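Local coordinates for protein Sf11-rnase (Nicotiana alata, PDB 1IOO) that cleaves RNA as a secreted stylar glycoprotein of the RNase T2 family and is associated with gametophytic self-incompatibility, the rejection of a plant's own pollen, at residues A[50-61]-A[78-89]. Numbering follows the deposited sequence.
Sequences PTYSYFTGKMLN and RTEQPSWKYQYI
The amide of Gln-81, a buried residue with positive phi between helices 74-80 and 82-92, holds the 52-55 part of the extended chain through both its oxygen and its nitrogen. Gln-81 OE1 takes two donors in its carbonyl plane, each on a lone pair: Tyr-52 OH at 2.7 Å and Phe-55 N at 3.0 Å. Gln-81 NE2 donates to Phe-55 O at 3.0 Å and, within its own segment, to Arg-78 O. Four bonds therefore fix the rotation of this amide, and its plane stands 86° from the Tyr-52 ring.

That ring is the tight centre. With CG anti to the backbone N (chi1 -177°), Tyr-52 lies across the helix so that Lys-85 CA sits over its face, 3.8 Å from the ring centroid, a CH-pi contact; Tyr-88 CD2 meets the ring edge. Leu-60 CD1 abuts the Trp-84 edge at CZ3 (3.5 Å), while Phe-55 packs edge-to-face with Phe-105.

The outer side is looser and more polar. Lys-85 NZ donates to Tyr-54 OH (2.7 Å), and the edge of the Tyr-54 ring meets the Glu-80 carbonyl. At the far end, both terminal nitrogens of Arg-78 donate to Asn-61 OD1, NH1 tilted somewhat from the carbonyl plane and NH2 above it; Leu-60 lies over one guanidinium face, and a water links NH2, weakly, to Gly-57 O.

The contact fastens an extended loop, with Leu-60 and Asn-61 of helix 57-66, onto the end of helix 74-80 and the first turns of helix 82-92, the RNase T2 helix carrying the catalytic proton acceptor His-91 and, probably also catalytic, Gln-87.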
loop_
_atom_site.group_PDB
_atom_site.type_symbol
_atom_site.label_atom_id
_atom_site.label_comp_id
_atom_site.label_asym_id
_atom_site.label_seq_id
_atom_site.Cartn_x
_atom_site.Cartn_y
_atom_site.Cartn_z
ATOM N N PRO A 50 -8.053 -19.413 -1.729
ATOM C CA PRO A 50 -6.730 -20.042 -1.768
ATOM C C PRO A 50 -6.173 -20.384 -0.388
ATOM O O PRO A 50 -6.208 -19.563 0.528
ATOM C CB PRO A 50 -5.889 -18.997 -2.480
ATOM C CG PRO A 50 -6.453 -17.720 -1.921
ATOM C CD PRO A 50 -7.949 -17.958 -1.956
ATOM N N THR A 51 -5.652 -21.599 -0.246
ATOM C CA THR A 51 -5.070 -22.019 1.021
ATOM C C THR A 51 -3.812 -21.220 1.322
ATOM O O THR A 51 -2.980 -21.000 0.444
ATOM C CB THR A 51 -4.714 -23.522 1.030
ATOM O OG1 THR A 51 -3.978 -23.856 -0.154
ATOM C CG2 THR A 51 -5.975 -24.366 1.121
ATOM N N TYR A 52 -3.689 -20.766 2.564
ATOM C CA TYR A 52 -2.532 -19.984 2.967
ATOM C C TYR A 52 -1.542 -20.832 3.743
ATOM O O TYR A 52 -1.913 -21.526 4.689
ATOM C CB TYR A 52 -2.960 -18.806 3.845
ATOM C CG TYR A 52 -1.818 -17.892 4.267
ATOM C CD1 TYR A 52 -1.379 -16.859 3.436
ATOM C CD2 TYR A 52 -1.172 -18.071 5.489
ATOM C CE1 TYR A 52 -0.328 -16.028 3.816
ATOM C CE2 TYR A 52 -0.120 -17.247 5.876
ATOM C CZ TYR A 52 0.294 -16.229 5.037
ATOM O OH TYR A 52 1.329 -15.413 5.417
ATOM N N SER A 53 -0.285 -20.790 3.317
ATOM C CA SER A 53 0.792 -21.485 3.996
ATOM C C SER A 53 1.650 -20.478 4.738
ATOM O O SER A 53 1.951 -19.412 4.209
ATOM C CB SER A 53 1.647 -22.249 2.987
ATOM O OG SER A 53 0.858 -23.192 2.289
ATOM N N TYR A 54 2.030 -20.796 5.969
ATOM C CA TYR A 54 2.810 -19.862 6.760
ATOM C C TYR A 54 4.243 -19.745 6.254
ATOM O O TYR A 54 4.936 -20.743 6.056
ATOM C CB TYR A 54 2.745 -20.255 8.242
ATOM C CG TYR A 54 1.321 -20.204 8.763
ATOM C CD1 TYR A 54 0.448 -21.281 8.579
ATOM C CD2 TYR A 54 0.820 -19.051 9.366
ATOM C CE1 TYR A 54 -0.891 -21.207 8.980
ATOM C CE2 TYR A 54 -0.517 -18.965 9.767
ATOM C CZ TYR A 54 -1.364 -20.046 9.570
ATOM O OH TYR A 54 -2.685 -19.962 9.954
ATOM N N PHE A 55 4.669 -18.507 6.027
ATOM C CA PHE A 55 6.016 -18.223 5.546
ATOM C C PHE A 55 7.062 -18.437 6.638
ATOM O O PHE A 55 6.777 -18.325 7.832
ATOM C CB PHE A 55 6.120 -16.775 5.057
ATOM C CG PHE A 55 5.371 -16.503 3.776
ATOM C CD1 PHE A 55 4.303 -15.606 3.753
ATOM C CD2 PHE A 55 5.761 -17.109 2.584
ATOM C CE1 PHE A 55 3.634 -15.312 2.563
ATOM C CE2 PHE A 55 5.099 -16.823 1.389
ATOM C CZ PHE A 55 4.035 -15.920 1.378
ATOM N N THR A 56 8.278 -18.746 6.206
ATOM C CA THR A 56 9.398 -18.944 7.114
ATOM C C THR A 56 10.671 -18.369 6.515
ATOM O O THR A 56 10.679 -17.919 5.370
ATOM C CB THR A 56 9.668 -20.445 7.397
ATOM O OG1 THR A 56 9.995 -21.113 6.170
ATOM C CG2 THR A 56 8.451 -21.104 8.026
ATOM N N GLY A 57 11.736 -18.362 7.308
ATOM C CA GLY A 57 13.026 -17.889 6.832
ATOM C C GLY A 57 13.142 -16.511 6.211
ATOM O O GLY A 57 12.675 -15.519 6.772
ATOM N N LYS A 58 13.773 -16.451 5.040
ATOM C CA LYS A 58 14.004 -15.182 4.353
ATOM C C LYS A 58 12.708 -14.461 4.014
ATOM O O LYS A 58 12.572 -13.271 4.292
ATOM C CB LYS A 58 14.810 -15.392 3.068
ATOM C CG LYS A 58 15.160 -14.091 2.355
ATOM C CD LYS A 58 15.896 -14.352 1.050
ATOM C CE LYS A 58 16.319 -13.057 0.372
ATOM N NZ LYS A 58 15.165 -12.197 -0.016
ATOM N N MET A 59 11.770 -15.164 3.386
ATOM C CA MET A 59 10.500 -14.545 3.016
ATOM C C MET A 59 9.813 -13.948 4.237
ATOM O O MET A 59 9.254 -12.851 4.174
ATOM C CB MET A 59 9.575 -15.559 2.335
ATOM C CG MET A 59 8.226 -14.986 1.900
ATOM S SD MET A 59 8.329 -13.603 0.717
ATOM C CE MET A 59 8.090 -14.465 -0.825
ATOM N N LEU A 60 9.859 -14.670 5.352
ATOM C CA LEU A 60 9.252 -14.190 6.579
ATOM C C LEU A 60 9.935 -12.911 7.064
ATOM O O LEU A 60 9.266 -11.945 7.425
ATOM C CB LEU A 60 9.298 -15.274 7.664
ATOM C CG LEU A 60 8.802 -14.885 9.062
ATOM C CD1 LEU A 60 7.420 -14.243 8.988
ATOM C CD2 LEU A 60 8.760 -16.134 9.926
ATOM N N ASN A 61 11.265 -12.899 7.061
ATOM C CA ASN A 61 11.992 -11.711 7.487
ATOM C C ASN A 61 11.737 -10.542 6.545
ATOM O O ASN A 61 11.615 -9.398 6.980
ATOM C CB ASN A 61 13.499 -11.973 7.554
ATOM C CG ASN A 61 13.879 -12.869 8.708
ATOM O OD1 ASN A 61 13.315 -12.766 9.799
ATOM N ND2 ASN A 61 14.851 -13.745 8.483
ATOM N N ARG A 78 4.659 -12.750 13.186
ATOM C CA ARG A 78 5.566 -13.670 12.504
ATOM C C ARG A 78 5.066 -15.110 12.545
ATOM O O ARG A 78 5.297 -15.880 11.613
ATOM C CB ARG A 78 6.953 -13.612 13.144
ATOM C CG ARG A 78 7.734 -12.335 12.869
ATOM C CD ARG A 78 9.063 -12.366 13.607
ATOM N NE ARG A 78 9.899 -13.469 13.148
ATOM C CZ ARG A 78 10.710 -13.403 12.097
ATOM N NH1 ARG A 78 10.806 -12.281 11.397
ATOM N NH2 ARG A 78 11.410 -14.471 11.729
ATOM N N THR A 79 4.376 -15.464 13.623
ATOM C CA THR A 79 3.900 -16.828 13.812
ATOM C C THR A 79 2.555 -17.091 13.133
ATOM O O THR A 79 2.429 -18.031 12.346
ATOM C CB THR A 79 3.755 -17.161 15.318
ATOM O OG1 THR A 79 5.020 -16.991 15.967
ATOM C CG2 THR A 79 3.299 -18.604 15.501
ATOM N N GLU A 80 1.556 -16.261 13.424
ATOM C CA GLU A 80 0.213 -16.494 12.898
ATOM C C GLU A 80 -0.076 -15.711 11.616
ATOM O O GLU A 80 -1.070 -15.981 10.940
ATOM C CB GLU A 80 -0.829 -16.204 13.976
ATOM C CG GLU A 80 -0.606 -16.993 15.267
ATOM C CD GLU A 80 -0.339 -18.472 15.027
ATOM O OE1 GLU A 80 -1.011 -19.072 14.167
ATOM O OE2 GLU A 80 0.541 -19.037 15.709
ATOM N N GLN A 81 0.765 -14.727 11.303
ATOM C CA GLN A 81 0.652 -13.965 10.047
ATOM C C GLN A 81 -0.812 -13.619 9.701
ATOM O O GLN A 81 -1.269 -13.826 8.573
ATOM C CB GLN A 81 1.298 -14.820 8.945
ATOM C CG GLN A 81 2.733 -15.220 9.333
ATOM C CD GLN A 81 3.415 -16.197 8.401
ATOM O OE1 GLN A 81 3.017 -16.385 7.252
ATOM N NE2 GLN A 81 4.475 -16.821 8.901
ATOM N N PRO A 82 -1.532 -12.997 10.637
ATOM C CA PRO A 82 -2.938 -12.642 10.426
ATOM C C PRO A 82 -3.247 -11.703 9.262
ATOM O O PRO A 82 -4.209 -11.923 8.524
ATOM C CB PRO A 82 -3.348 -12.061 11.775
ATOM C CG PRO A 82 -2.089 -11.424 12.258
ATOM C CD PRO A 82 -1.033 -12.444 11.911
ATOM N N SER A 83 -2.453 -10.652 9.097
ATOM C CA SER A 83 -2.726 -9.687 8.042
ATOM C C SER A 83 -2.336 -10.209 6.675
ATOM O O SER A 83 -3.051 -9.980 5.701
ATOM C CB SER A 83 -2.045 -8.355 8.337
ATOM O OG SER A 83 -2.574 -7.823 9.536
ATOM N N TRP A 84 -1.202 -10.897 6.587
ATOM C CA TRP A 84 -0.793 -11.463 5.314
ATOM C C TRP A 84 -1.817 -12.481 4.838
ATOM O O TRP A 84 -2.175 -12.510 3.660
ATOM C CB TRP A 84 0.592 -12.111 5.416
ATOM C CG TRP A 84 1.647 -11.135 5.828
ATOM C CD1 TRP A 84 1.653 -9.781 5.590
ATOM C CD2 TRP A 84 2.832 -11.413 6.591
ATOM N NE1 TRP A 84 2.759 -9.208 6.172
ATOM C CE2 TRP A 84 3.497 -10.181 6.789
ATOM C CE3 TRP A 84 3.394 -12.580 7.131
ATOM C CZ2 TRP A 84 4.694 -10.080 7.508
ATOM C CZ3 TRP A 84 4.591 -12.479 7.850
ATOM C CH2 TRP A 84 5.223 -11.234 8.028
ATOM N N LYS A 85 -2.304 -13.305 5.764
ATOM C CA LYS A 85 -3.309 -14.303 5.425
ATOM C C LYS A 85 -4.596 -13.638 4.944
ATOM O O LYS A 85 -5.159 -14.024 3.923
ATOM C CB LYS A 85 -3.637 -15.200 6.628
ATOM C CG LYS A 85 -4.707 -16.246 6.292
ATOM C CD LYS A 85 -5.257 -16.963 7.520
ATOM C CE LYS A 85 -4.234 -17.858 8.167
ATOM N NZ LYS A 85 -4.896 -18.676 9.225
ATOM N N TYR A 86 -5.056 -12.633 5.678
ATOM C CA TYR A 86 -6.284 -11.939 5.311
ATOM C C TYR A 86 -6.167 -11.307 3.929
ATOM O O TYR A 86 -7.062 -11.442 3.091
ATOM C CB TYR A 86 -6.607 -10.854 6.337
ATOM C CG TYR A 86 -7.903 -10.134 6.071
ATOM C CD1 TYR A 86 -9.112 -10.832 6.028
ATOM C CD2 TYR A 86 -7.931 -8.757 5.882
ATOM C CE1 TYR A 86 -10.318 -10.169 5.806
ATOM C CE2 TYR A 86 -9.133 -8.082 5.662
ATOM C CZ TYR A 86 -10.319 -8.793 5.628
ATOM O OH TYR A 86 -11.514 -8.131 5.445
ATOM N N GLN A 87 -5.049 -10.631 3.686
ATOM C CA GLN A 87 -4.828 -9.965 2.410
ATOM C C GLN A 87 -4.748 -10.966 1.267
ATOM O O GLN A 87 -5.224 -10.697 0.164
ATOM C CB GLN A 87 -3.549 -9.118 2.468
ATOM C CG GLN A 87 -3.677 -7.894 3.380
ATOM C CD GLN A 87 -4.700 -6.880 2.880
ATOM O OE1 GLN A 87 -5.399 -6.250 3.674
ATOM N NE2 GLN A 87 -4.779 -6.704 1.567
ATOM N N TYR A 88 -4.152 -12.125 1.529
ATOM C CA TYR A 88 -4.031 -13.152 0.499
ATOM C C TYR A 88 -5.396 -13.725 0.121
ATOM O O TYR A 88 -5.702 -13.897 -1.056
ATOM C CB TYR A 88 -3.120 -14.290 0.964
ATOM C CG TYR A 88 -2.898 -15.331 -0.108
ATOM C CD1 TYR A 88 -2.329 -14.975 -1.328
ATOM C CD2 TYR A 88 -3.267 -16.663 0.088
ATOM C CE1 TYR A 88 -2.129 -15.911 -2.332
ATOM C CE2 TYR A 88 -3.073 -17.615 -0.913
ATOM C CZ TYR A 88 -2.501 -17.227 -2.121
ATOM O OH TYR A 88 -2.290 -18.154 -3.119
ATOM N N ILE A 89 -6.212 -14.027 1.123
ATOM C CA ILE A 89 -7.526 -14.599 0.868
ATOM C C ILE A 89 -8.475 -13.585 0.231
ATOM O O ILE A 89 -9.228 -13.921 -0.682
ATOM C CB ILE A 89 -8.136 -15.159 2.168
ATOM C CG1 ILE A 89 -7.318 -16.371 2.612
ATOM C CG2 ILE A 89 -9.596 -15.541 1.958
ATOM C CD1 ILE A 89 -7.710 -16.926 3.939
HETATM O O HOH W 1 -2.467 -20.678 -2.667
HETATM O O HOH W 2 12.554 -15.990 9.622
#